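Local coordinates for cytochrome c-550 (Paracoccus denitrificans, PDB 1COT), which carries a covalently bound heme c and probably serves as an electron-transfer protein, at residues Gly3-Gly8 with Val111-Ala116; Tyr40-Arg45 with Gln117-Ala122; Lys46-Glu51 with Gly58-Ala63. One frame throughout, in Å; residues are numbered along the deposited sequence.

Contact 1 (Gly3-Gly8 with Val111-Ala116); sequences GDAAKG and VVAFLA
The ring of Phe114 lies obliquely against the backbone of Ala5 and Gly8. Its CD1 rim atom comes to 3.6 Å from Ala5 O, while CD2, on the other side of CG, is 4.0 Å from Gly8 O. CG stands anti to the backbone N (chi1 177°), and the ring beyond it meets the first turn of helix 5-11; Ile30 is a further neighbour of this side chain. Phe114 CB itself packs 3.7 Å from Gly8 C. Gly8 has no side chain to hold the helices apart, and its CA comes to within 3.8 Å of Val111 CA. Next to Phe114 in sequence, Ala113 brings its methyl against the incoming chain, with CB 3.6 Å from Ala5 N and also against Gly3 C; the two alanine methyls meet at 4.0 Å between Ala5 CB and Ala113 CB. The carboxylate of Asp4, at the N-cap position, caps the first turn of helix 5-11. Lys7 N gives OD1 a hydrogen bond from well above the carboxylate plane (67° out of it), and Ala6 N adds a weak one. OD2 and Lys7 NZ form a salt bridge whose hydrogen bond is weak. Asp110 in turn takes a hydrogen bond from Asp4 N, tying the start of the helix to its partner. Val111, whose CG2 touches Gly8 O, also reaches the heme and the heme-bound Cys15. Close packing of the N-terminal and C-terminal helices, with a glycine and an aromatic residue where they meet, is the signature of the class I cytochrome c fold.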
loop_
_atom_site.group_PDB
_atom_site.type_symbol
_atom_site.label_atom_id
_atom_site.label_comp_id
_atom_site.label_asym_id
_atom_site.label_seq_id
_atom_site.Cartn_x
_atom_site.Cartn_y
_atom_site.Cartn_z
ATOM N N GLY A 3 13.995 7.963 -2.942
ATOM C CA GLY A 3 13.288 8.246 -1.715
ATOM C C GLY A 3 14.263 7.866 -0.630
ATOM O O GLY A 3 15.171 7.054 -0.807
ATOM N N ASP A 4 14.048 8.490 0.502
ATOM C CA ASP A 4 14.838 8.311 1.686
ATOM C C ASP A 4 14.018 7.533 2.711
ATOM O O ASP A 4 13.050 8.051 3.261
ATOM C CB ASP A 4 15.193 9.726 2.190
ATOM C CG ASP A 4 16.070 9.758 3.399
ATOM O OD1 ASP A 4 16.059 8.880 4.237
ATOM O OD2 ASP A 4 16.828 10.825 3.460
ATOM N N ALA A 5 14.388 6.276 2.963
ATOM C CA ALA A 5 13.658 5.445 3.910
ATOM C C ALA A 5 13.629 6.009 5.334
ATOM O O ALA A 5 12.686 5.756 6.089
ATOM C CB ALA A 5 14.154 4.012 3.890
ATOM N N ALA A 6 14.651 6.784 5.715
ATOM C CA ALA A 6 14.670 7.365 7.045
ATOM C C ALA A 6 13.555 8.395 7.182
ATOM O O ALA A 6 12.806 8.401 8.166
ATOM C CB ALA A 6 16.042 7.922 7.396
ATOM N N LYS A 7 13.415 9.230 6.156
ATOM C CA LYS A 7 12.375 10.236 6.122
ATOM C C LYS A 7 11.056 9.505 5.976
ATOM O O LYS A 7 10.036 9.892 6.544
ATOM C CB LYS A 7 12.581 11.123 4.907
ATOM C CG LYS A 7 13.582 12.221 5.224
ATOM C CD LYS A 7 13.720 13.239 4.113
ATOM C CE LYS A 7 14.960 14.106 4.266
ATOM N NZ LYS A 7 15.861 14.021 3.104
ATOM N N GLY A 8 11.103 8.414 5.218
ATOM C CA GLY A 8 9.916 7.607 5.000
ATOM C C GLY A 8 9.351 7.057 6.304
ATOM O O GLY A 8 8.137 6.952 6.473
ATOM N N VAL A 111 8.169 7.556 1.761
ATOM C CA VAL A 111 7.377 6.554 2.440
ATOM C C VAL A 111 7.499 5.221 1.713
ATOM O O VAL A 111 7.582 4.164 2.335
ATOM C CB VAL A 111 5.949 6.987 2.780
ATOM C CG1 VAL A 111 5.040 6.895 1.560
ATOM C CG2 VAL A 111 5.398 6.125 3.905
ATOM N N VAL A 112 7.528 5.255 0.379
ATOM C CA VAL A 112 7.654 4.020 -0.369
ATOM C C VAL A 112 9.001 3.354 -0.098
ATOM O O VAL A 112 9.100 2.133 0.019
ATOM C CB VAL A 112 7.291 4.195 -1.840
ATOM C CG1 VAL A 112 7.698 2.963 -2.642
ATOM C CG2 VAL A 112 5.799 4.430 -1.963
ATOM N N ALA A 113 10.045 4.166 0.025
ATOM C CA ALA A 113 11.376 3.646 0.307
ATOM C C ALA A 113 11.375 2.896 1.640
ATOM O O ALA A 113 12.018 1.863 1.807
ATOM C CB ALA A 113 12.399 4.778 0.334
ATOM N N PHE A 114 10.645 3.421 2.604
ATOM C CA PHE A 114 10.569 2.795 3.893
ATOM C C PHE A 114 9.787 1.499 3.781
ATOM O O PHE A 114 10.110 0.522 4.446
ATOM C CB PHE A 114 9.819 3.741 4.809
ATOM C CG PHE A 114 9.607 3.188 6.176
ATOM C CD1 PHE A 114 10.693 2.956 7.020
ATOM C CD2 PHE A 114 8.302 2.968 6.601
ATOM C CE1 PHE A 114 10.500 2.476 8.318
ATOM C CE2 PHE A 114 8.095 2.503 7.900
ATOM C CZ PHE A 114 9.188 2.261 8.731
ATOM N N LEU A 115 8.734 1.487 2.957
ATOM C CA LEU A 115 7.974 0.266 2.802
ATOM C C LEU A 115 8.894 -0.779 2.182
ATOM O O LEU A 115 8.833 -1.958 2.520
ATOM C CB LEU A 115 6.783 0.496 1.866
ATOM C CG LEU A 115 5.757 1.413 2.507
ATOM C CD1 LEU A 115 4.620 1.633 1.522
ATOM C CD2 LEU A 115 5.207 0.771 3.779
ATOM N N ALA A 116 9.755 -0.335 1.279
ATOM C CA ALA A 116 10.683 -1.225 0.627
ATOM C C ALA A 116 11.701 -1.795 1.608
ATOM O O ALA A 116 12.088 -2.958 1.556
ATOM C CB ALA A 116 11.392 -0.493 -0.496
#

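Contact 2 (Tyr40-Arg45 with Gln117-Ala122). With HEC (heme c), chain B.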
loop_
_atom_site.group_PDB
_atom_site.type_symbol
_atom_site.label_atom_id
_atom_site.label_comp_id
_atom_site.label_asym_id
_atom_site.label_seq_id
_atom_site.Cartn_x
_atom_site.Cartn_y
_atom_site.Cartn_z
ATOM N N TYR A 40 3.935 -4.854 5.918
ATOM C CA TYR A 40 5.210 -5.539 5.885
ATOM C C TYR A 40 5.188 -6.328 4.581
ATOM O O TYR A 40 4.182 -6.953 4.242
ATOM C CB TYR A 40 5.273 -6.585 7.009
ATOM C CG TYR A 40 6.498 -7.437 6.799
ATOM C CD1 TYR A 40 6.486 -8.591 6.010
ATOM C CD2 TYR A 40 7.701 -7.073 7.401
ATOM C CE1 TYR A 40 7.606 -9.383 5.764
ATOM C CE2 TYR A 40 8.831 -7.854 7.184
ATOM C CZ TYR A 40 8.791 -8.995 6.384
ATOM O OH TYR A 40 9.929 -9.739 6.201
ATOM N N GLY A 41 6.312 -6.283 3.862
ATOM C CA GLY A 41 6.484 -6.980 2.601
ATOM C C GLY A 41 5.531 -6.549 1.500
ATOM O O GLY A 41 5.255 -7.330 0.585
ATOM N N VAL A 42 5.016 -5.318 1.552
ATOM C CA VAL A 42 4.088 -4.887 0.505
ATOM C C VAL A 42 4.741 -4.763 -0.857
ATOM O O VAL A 42 4.125 -5.040 -1.885
ATOM C CB VAL A 42 3.270 -3.633 0.850
ATOM C CG1 VAL A 42 4.188 -2.415 0.990
ATOM C CG2 VAL A 42 2.173 -3.374 -0.165
ATOM N N VAL A 43 6.007 -4.351 -0.880
ATOM C CA VAL A 43 6.659 -4.231 -2.173
ATOM C C VAL A 43 6.909 -5.620 -2.719
ATOM O O VAL A 43 7.530 -6.456 -2.057
ATOM C CB VAL A 43 7.960 -3.439 -2.092
ATOM C CG1 VAL A 43 8.543 -3.212 -3.483
ATOM C CG2 VAL A 43 7.728 -2.112 -1.378
ATOM N N GLY A 44 6.431 -5.873 -3.932
ATOM C CA GLY A 44 6.586 -7.159 -4.568
ATOM C C GLY A 44 5.415 -8.077 -4.254
ATOM O O GLY A 44 5.288 -9.158 -4.838
ATOM N N ARG A 45 4.536 -7.651 -3.360
ATOM C CA ARG A 45 3.389 -8.482 -3.025
ATOM C C ARG A 45 2.254 -8.294 -4.025
ATOM O O ARG A 45 2.031 -7.185 -4.503
ATOM C CB ARG A 45 2.927 -8.022 -1.663
ATOM C CG ARG A 45 1.725 -8.730 -1.111
ATOM C CD ARG A 45 1.624 -8.371 0.363
ATOM N NE ARG A 45 0.657 -7.321 0.636
ATOM C CZ ARG A 45 0.635 -6.652 1.792
ATOM N NH1 ARG A 45 1.507 -6.908 2.767
ATOM N NH2 ARG A 45 -0.284 -5.713 1.972
ATOM N N GLN A 117 12.133 -0.964 2.535
ATOM C CA GLN A 117 13.081 -1.407 3.517
ATOM C C GLN A 117 12.457 -2.548 4.317
ATOM O O GLN A 117 13.116 -3.480 4.767
ATOM C CB GLN A 117 13.402 -0.195 4.409
ATOM C CG GLN A 117 14.104 -0.559 5.732
ATOM C CD GLN A 117 14.494 0.661 6.538
ATOM O OE1 GLN A 117 15.367 1.443 6.125
ATOM N NE2 GLN A 117 13.868 0.824 7.702
ATOM N N ASN A 118 11.142 -2.446 4.489
ATOM C CA ASN A 118 10.368 -3.426 5.226
ATOM C C ASN A 118 9.755 -4.517 4.336
ATOM O O ASN A 118 8.788 -5.168 4.728
ATOM C CB ASN A 118 9.335 -2.741 6.136
ATOM C CG ASN A 118 10.057 -1.999 7.240
ATOM O OD1 ASN A 118 10.598 -2.630 8.163
ATOM N ND2 ASN A 118 10.107 -0.675 7.145
ATOM N N SER A 119 10.351 -4.741 3.163
ATOM C CA SER A 119 9.950 -5.750 2.182
ATOM C C SER A 119 11.265 -6.396 1.808
ATOM O O SER A 119 11.697 -6.358 0.662
ATOM C CB SER A 119 9.343 -5.097 0.949
ATOM O OG SER A 119 8.106 -4.546 1.347
ATOM N N PRO A 120 11.901 -6.978 2.825
ATOM C CA PRO A 120 13.201 -7.591 2.641
ATOM C C PRO A 120 13.392 -8.661 1.601
ATOM O O PRO A 120 14.467 -8.814 1.014
ATOM C CB PRO A 120 13.659 -8.055 4.024
ATOM C CG PRO A 120 12.394 -8.200 4.842
ATOM C CD PRO A 120 11.346 -7.334 4.159
ATOM N N ASP A 121 12.331 -9.396 1.374
ATOM C CA ASP A 121 12.393 -10.454 0.413
ATOM C C ASP A 121 11.778 -10.041 -0.890
ATOM O O ASP A 121 11.492 -10.885 -1.738
ATOM C CB ASP A 121 11.681 -11.660 1.014
ATOM C CG ASP A 121 12.601 -12.201 2.057
ATOM O OD1 ASP A 121 13.699 -12.632 1.779
ATOM O OD2 ASP A 121 12.128 -12.121 3.275
ATOM N N ALA A 122 11.569 -8.744 -1.038
ATOM C CA ALA A 122 10.985 -8.298 -2.277
ATOM C C ALA A 122 11.991 -8.646 -3.356
ATOM O O ALA A 122 13.188 -8.363 -3.122
ATOM C CB ALA A 122 10.742 -6.798 -2.251
HETATM FE FE HEC B . -3.660 2.656 3.178
HETATM C CHA HEC B . -4.724 -0.036 1.472
HETATM C CHB HEC B . -0.665 2.468 1.662
HETATM C CHC HEC B . -2.589 5.382 4.898
HETATM C CHD HEC B . -6.608 2.814 4.831
HETATM N NA HEC B . -2.844 1.479 1.829
HETATM C C1A HEC B . -3.469 0.386 1.240
HETATM C C2A HEC B . -2.551 -0.239 0.315
HETATM C C3A HEC B . -1.396 0.451 0.349
HETATM C C4A HEC B . -1.583 1.508 1.291
HETATM C CMA HEC B . -0.132 0.201 -0.439
HETATM C CAA HEC B . -2.870 -1.447 -0.525
HETATM C CBA HEC B . -2.434 -2.708 0.237
HETATM C CGA HEC B . -2.580 -4.041 -0.502
HETATM O O1A HEC B . -2.585 -4.957 0.274
HETATM O O2A HEC B . -2.673 -4.198 -1.695
HETATM N NB HEC B . -2.010 3.726 3.263
HETATM C C1B HEC B . -0.867 3.431 2.588
HETATM C C2B HEC B . 0.125 4.396 2.949
HETATM C C3B HEC B . -0.432 5.203 3.838
HETATM C C4B HEC B . -1.755 4.790 4.023
HETATM C CMB HEC B . 1.537 4.422 2.335
HETATM C CAB HEC B . 0.179 6.421 4.407
HETATM C CBB HEC B . 0.701 7.528 3.537
HETATM N NC HEC B . -4.405 3.853 4.527
HETATM C C1C HEC B . -3.832 4.927 5.154
HETATM C C2C HEC B . -4.741 5.500 6.123
HETATM C C3C HEC B . -5.869 4.756 6.105
HETATM C C4C HEC B . -5.649 3.733 5.130
HETATM C CMC HEC B . -4.445 6.722 6.987
HETATM C CAC HEC B . -7.128 4.892 6.918
HETATM C CBC HEC B . -7.778 6.139 7.426
HETATM N ND HEC B . -5.354 1.620 3.133
HETATM C C1D HEC B . -6.459 1.841 3.916
HETATM C C2D HEC B . -7.467 0.847 3.595
HETATM C C3D HEC B . -6.903 0.053 2.665
HETATM C C4D HEC B . -5.605 0.539 2.364
HETATM C CMD HEC B . -8.850 0.754 4.198
HETATM C CAD HEC B . -7.570 -1.050 1.939
HETATM C CBD HEC B . -8.072 -0.336 0.646
HETATM C CGD HEC B . -9.142 -0.997 -0.140
HETATM O O1D HEC B . -9.570 -2.104 0.082
HETATM O O2D HEC B . -9.576 -0.315 -1.104
HETATM O O HOH W 1 9.823 -11.091 4.058
#
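Gly41 N donates to Asn118 O across the contact, a nearly straight bond of 2.9 Å with an N-H...O angle of 163°. The same carbonyl oxygen sits over one face of the Tyr40 ring, 3.4 Å above the plane and displaced toward the rim at CD2. Beside it, Ser119 OG accepts from Val43 N at 3.1 Å (149°); its place beside its own backbone N, anti to the carbonyl carbon (chi1 -69°), also lets it bond to Leu115 O, so the hydroxyl links the 40-45 loop to the last turn of helix 108-117. Val43 packs its CB and CG2 on Ser119, and Ala122 CB approaches Val43 O to 3.2 Å. At the far end of the tyrosine, OH lies 3.2 Å from Pro120 CG, the ring and the proline crossing at about a right angle. A water joins Tyr40 OH to Asp121, donating to OD2 at 2.6 Å. Two turns shape these surfaces: a type II turn from Val42 to Arg45, with Gly44 at positive phi and backbone bonds to Trp71, and a type I turn from Ser119 to Ala122. Asn118, the first residue to leave helical geometry, turns ND2 back to a hydrogen bond with Phe114 O. Beyond the first turn, Arg45 NH2 donates to heme O1A at 3.0 Å, with the propionate at the guanidinium edge, and NH1 bonds to Asn38 O. A positive charge so placed would favour the ionised form of that propionate, whereas the direct hydrogen bonds between the two segments use only neutral groups, the Asp121 carboxylate entering through water.

Contact 3 (Lys46-Glu51 with Gly58-Ala63); sequences KIASEE and GILEVA. With HEC (heme c), chain B.
Lys46 NZ and Ala63 O stand 3.8 Å apart and share a water that both grip: it accepts from NZ at 2.7 Å and donates to the carbonyl oxygen at the same distance. The bend at the end of the lysine chain (chi4 -60°) turns NZ back to this water and against Ala63 CB. Inside this polar link the contact is apolar. Ile47 CG2 meets Ile59 CG1 at 3.7 Å, the two side chains crossing obliquely, and Ala63 CB lies 3.7 Å from Ile47 O. The methyl of Ala48 touches both Ile59 CG2 and Leu60 CD2, 4.1 Å from each. On the loop side, Ser49 OG donates to Lys46 O at 2.7 Å, closing the bend around Ala48, whose positive phi is unusual for a residue with a side chain. That bend presents Ala48 N to the heme, where it donates to O2A of one propionate at 3.0 Å; Ile59 CG2 touches the carboxylate of the other. Hydrogen bonds from Tyr55, Gly56 and Trp71 to the heme belong to the same surroundings. The loop and helix 57-65 line part of the heme pocket around the propionates, which in class I cytochromes c are held by backbone and side-chain donors of the protein.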
loop_
_atom_site.group_PDB
_atom_site.type_symbol
_atom_site.label_atom_id
_atom_site.label_comp_id
_atom_site.label_asym_id
_atom_site.label_seq_id
_atom_site.Cartn_x
_atom_site.Cartn_y
_atom_site.Cartn_z
ATOM N N LYS A 46 1.508 -9.363 -4.326
ATOM C CA LYS A 46 0.384 -9.258 -5.245
ATOM C C LYS A 46 -0.633 -8.272 -4.677
ATOM O O LYS A 46 -0.887 -8.244 -3.474
ATOM C CB LYS A 46 -0.317 -10.609 -5.355
ATOM C CG LYS A 46 -1.383 -10.679 -6.436
ATOM C CD LYS A 46 -2.068 -12.042 -6.539
ATOM C CE LYS A 46 -2.903 -12.209 -7.789
ATOM N NZ LYS A 46 -3.976 -11.208 -7.881
ATOM N N ILE A 47 -1.209 -7.439 -5.531
ATOM C CA ILE A 47 -2.198 -6.465 -5.079
ATOM C C ILE A 47 -3.333 -7.144 -4.323
ATOM O O ILE A 47 -3.758 -8.229 -4.721
ATOM C CB ILE A 47 -2.865 -5.853 -6.318
ATOM C CG1 ILE A 47 -1.838 -5.346 -7.329
ATOM C CG2 ILE A 47 -3.861 -4.767 -5.946
ATOM C CD1 ILE A 47 -0.992 -4.187 -6.808
ATOM N N ALA A 48 -3.836 -6.494 -3.270
ATOM C CA ALA A 48 -4.950 -6.980 -2.458
ATOM C C ALA A 48 -4.821 -8.457 -2.159
ATOM O O ALA A 48 -5.733 -9.232 -2.444
ATOM C CB ALA A 48 -6.265 -6.716 -3.184
ATOM N N SER A 49 -3.690 -8.849 -1.587
ATOM C CA SER A 49 -3.515 -10.259 -1.301
ATOM C C SER A 49 -3.385 -10.578 0.173
ATOM O O SER A 49 -3.108 -11.729 0.517
ATOM C CB SER A 49 -2.399 -10.886 -2.117
ATOM O OG SER A 49 -1.168 -10.313 -1.738
ATOM N N GLU A 50 -3.578 -9.582 1.056
ATOM C CA GLU A 50 -3.476 -9.828 2.495
ATOM C C GLU A 50 -4.608 -10.760 2.919
ATOM O O GLU A 50 -5.788 -10.538 2.646
ATOM C CB GLU A 50 -3.348 -8.607 3.434
ATOM C CG GLU A 50 -3.931 -8.851 4.844
ATOM C CD GLU A 50 -3.352 -7.991 5.937
ATOM O OE1 GLU A 50 -2.100 -7.688 5.706
ATOM O OE2 GLU A 50 -3.966 -7.620 6.922
ATOM N N GLU A 51 -4.208 -11.829 3.584
ATOM C CA GLU A 51 -5.124 -12.838 4.069
ATOM C C GLU A 51 -6.004 -12.302 5.185
ATOM O O GLU A 51 -5.514 -11.671 6.120
ATOM C CB GLU A 51 -4.261 -14.022 4.549
ATOM C CG GLU A 51 -5.023 -15.320 4.847
ATOM C CD GLU A 51 -4.114 -16.323 5.506
ATOM O OE1 GLU A 51 -2.941 -16.106 5.743
ATOM O OE2 GLU A 51 -4.726 -17.447 5.783
ATOM N N GLY A 58 -13.146 -2.034 -5.654
ATOM C CA GLY A 58 -12.273 -1.526 -6.680
ATOM C C GLY A 58 -10.916 -2.218 -6.764
ATOM O O GLY A 58 -10.471 -2.606 -7.851
ATOM N N ILE A 59 -10.233 -2.343 -5.631
ATOM C CA ILE A 59 -8.919 -2.956 -5.645
ATOM C C ILE A 59 -8.984 -4.443 -5.961
ATOM O O ILE A 59 -8.075 -4.997 -6.590
ATOM C CB ILE A 59 -8.142 -2.569 -4.389
ATOM C CG1 ILE A 59 -6.638 -2.686 -4.630
ATOM C CG2 ILE A 59 -8.605 -3.384 -3.187
ATOM C CD1 ILE A 59 -5.801 -2.212 -3.448
ATOM N N LEU A 60 -10.069 -5.092 -5.550
ATOM C CA LEU A 60 -10.235 -6.501 -5.847
ATOM C C LEU A 60 -10.402 -6.621 -7.346
ATOM O O LEU A 60 -9.911 -7.559 -7.974
ATOM C CB LEU A 60 -11.461 -7.059 -5.129
ATOM C CG LEU A 60 -11.169 -7.174 -3.644
ATOM C CD1 LEU A 60 -12.443 -7.615 -2.934
ATOM C CD2 LEU A 60 -10.043 -8.180 -3.428
ATOM N N GLU A 61 -11.085 -5.651 -7.947
ATOM C CA GLU A 61 -11.263 -5.697 -9.390
ATOM C C GLU A 61 -9.920 -5.498 -10.080
ATOM O O GLU A 61 -9.628 -6.140 -11.084
ATOM C CB GLU A 61 -12.273 -4.659 -9.906
ATOM C CG GLU A 61 -12.475 -4.748 -11.429
ATOM C CD GLU A 61 -13.666 -3.931 -11.859
ATOM O OE1 GLU A 61 -14.539 -3.782 -10.895
ATOM O OE2 GLU A 61 -13.793 -3.446 -12.964
ATOM N N VAL A 62 -9.078 -4.608 -9.556
ATOM C CA VAL A 62 -7.788 -4.420 -10.182
ATOM C C VAL A 62 -7.019 -5.751 -10.148
ATOM O O VAL A 62 -6.443 -6.143 -11.159
ATOM C CB VAL A 62 -6.965 -3.374 -9.443
ATOM C CG1 VAL A 62 -5.539 -3.346 -9.974
ATOM C CG2 VAL A 62 -7.615 -1.999 -9.547
ATOM N N ALA A 63 -7.013 -6.471 -9.002
ATOM C CA ALA A 63 -6.306 -7.758 -8.875
ATOM C C ALA A 63 -6.816 -8.792 -9.869
ATOM O O ALA A 63 -6.049 -9.507 -10.518
ATOM C CB ALA A 63 -6.338 -8.271 -7.440
HETATM FE FE HEC B . -3.660 2.656 3.178
HETATM C CHA HEC B . -4.724 -0.036 1.472
HETATM C CHB HEC B . -0.665 2.468 1.662
HETATM C CHC HEC B . -2.589 5.382 4.898
HETATM C CHD HEC B . -6.608 2.814 4.831
HETATM N NA HEC B . -2.844 1.479 1.829
HETATM C C1A HEC B . -3.469 0.386 1.240
HETATM C C2A HEC B . -2.551 -0.239 0.315
HETATM C C3A HEC B . -1.396 0.451 0.349
HETATM C C4A HEC B . -1.583 1.508 1.291
HETATM C CMA HEC B . -0.132 0.201 -0.439
HETATM C CAA HEC B . -2.870 -1.447 -0.525
HETATM C CBA HEC B . -2.434 -2.708 0.237
HETATM C CGA HEC B . -2.580 -4.041 -0.502
HETATM O O1A HEC B . -2.585 -4.957 0.274
HETATM O O2A HEC B . -2.673 -4.198 -1.695
HETATM N NB HEC B . -2.010 3.726 3.263
HETATM C C1B HEC B . -0.867 3.431 2.588
HETATM C C2B HEC B . 0.125 4.396 2.949
HETATM C C3B HEC B . -0.432 5.203 3.838
HETATM C C4B HEC B . -1.755 4.790 4.023
HETATM C CMB HEC B . 1.537 4.422 2.335
HETATM C CAB HEC B . 0.179 6.421 4.407
HETATM C CBB HEC B . 0.701 7.528 3.537
HETATM N NC HEC B . -4.405 3.853 4.527
HETATM C C1C HEC B . -3.832 4.927 5.154
HETATM C C2C HEC B . -4.741 5.500 6.123
HETATM C C3C HEC B . -5.869 4.756 6.105
HETATM C C4C HEC B . -5.649 3.733 5.130
HETATM C CMC HEC B . -4.445 6.722 6.987
HETATM C CAC HEC B . -7.128 4.892 6.918
HETATM C CBC HEC B . -7.778 6.139 7.426
HETATM N ND HEC B . -5.354 1.620 3.133
HETATM C C1D HEC B . -6.459 1.841 3.916
HETATM C C2D HEC B . -7.467 0.847 3.595
HETATM C C3D HEC B . -6.903 0.053 2.665
HETATM C C4D HEC B . -5.605 0.539 2.364
HETATM C CMD HEC B . -8.850 0.754 4.198
HETATM C CAD HEC B . -7.570 -1.050 1.939
HETATM C CBD HEC B . -8.072 -0.336 0.646
HETATM C CGD HEC B . -9.142 -0.997 -0.140
HETATM O O1D HEC B . -9.570 -2.104 0.082
HETATM O O2D HEC B . -9.576 -0.315 -1.104
HETATM O O HOH W 2 -5.997 -11.999 -9.509
#

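Contacts 1 and 2 share helix 108-117 and its C-terminal extension; their centres are 12 Å apart, and they touch where Val43 packs on Leu115 and Ala116 and where Gln117 reaches Ala5. Along the chain their segments alternate, so the C-terminal helix and the residues after it are met first by the N-terminal helix and then by the 40-45 loop. Contact 3 is nested inside the loops closed by both. Its segment 46-51 follows directly on 40-45, with centres of contacts 2 and 3 about 16 Å apart, and both reach the heme. Contacts 1 and 3 lie on opposite sides of the chain's centre, 23 Å between centres. The heme is thus approached from the terminal-helix end by Val111 and from the propionate end by Arg45 and Ala48.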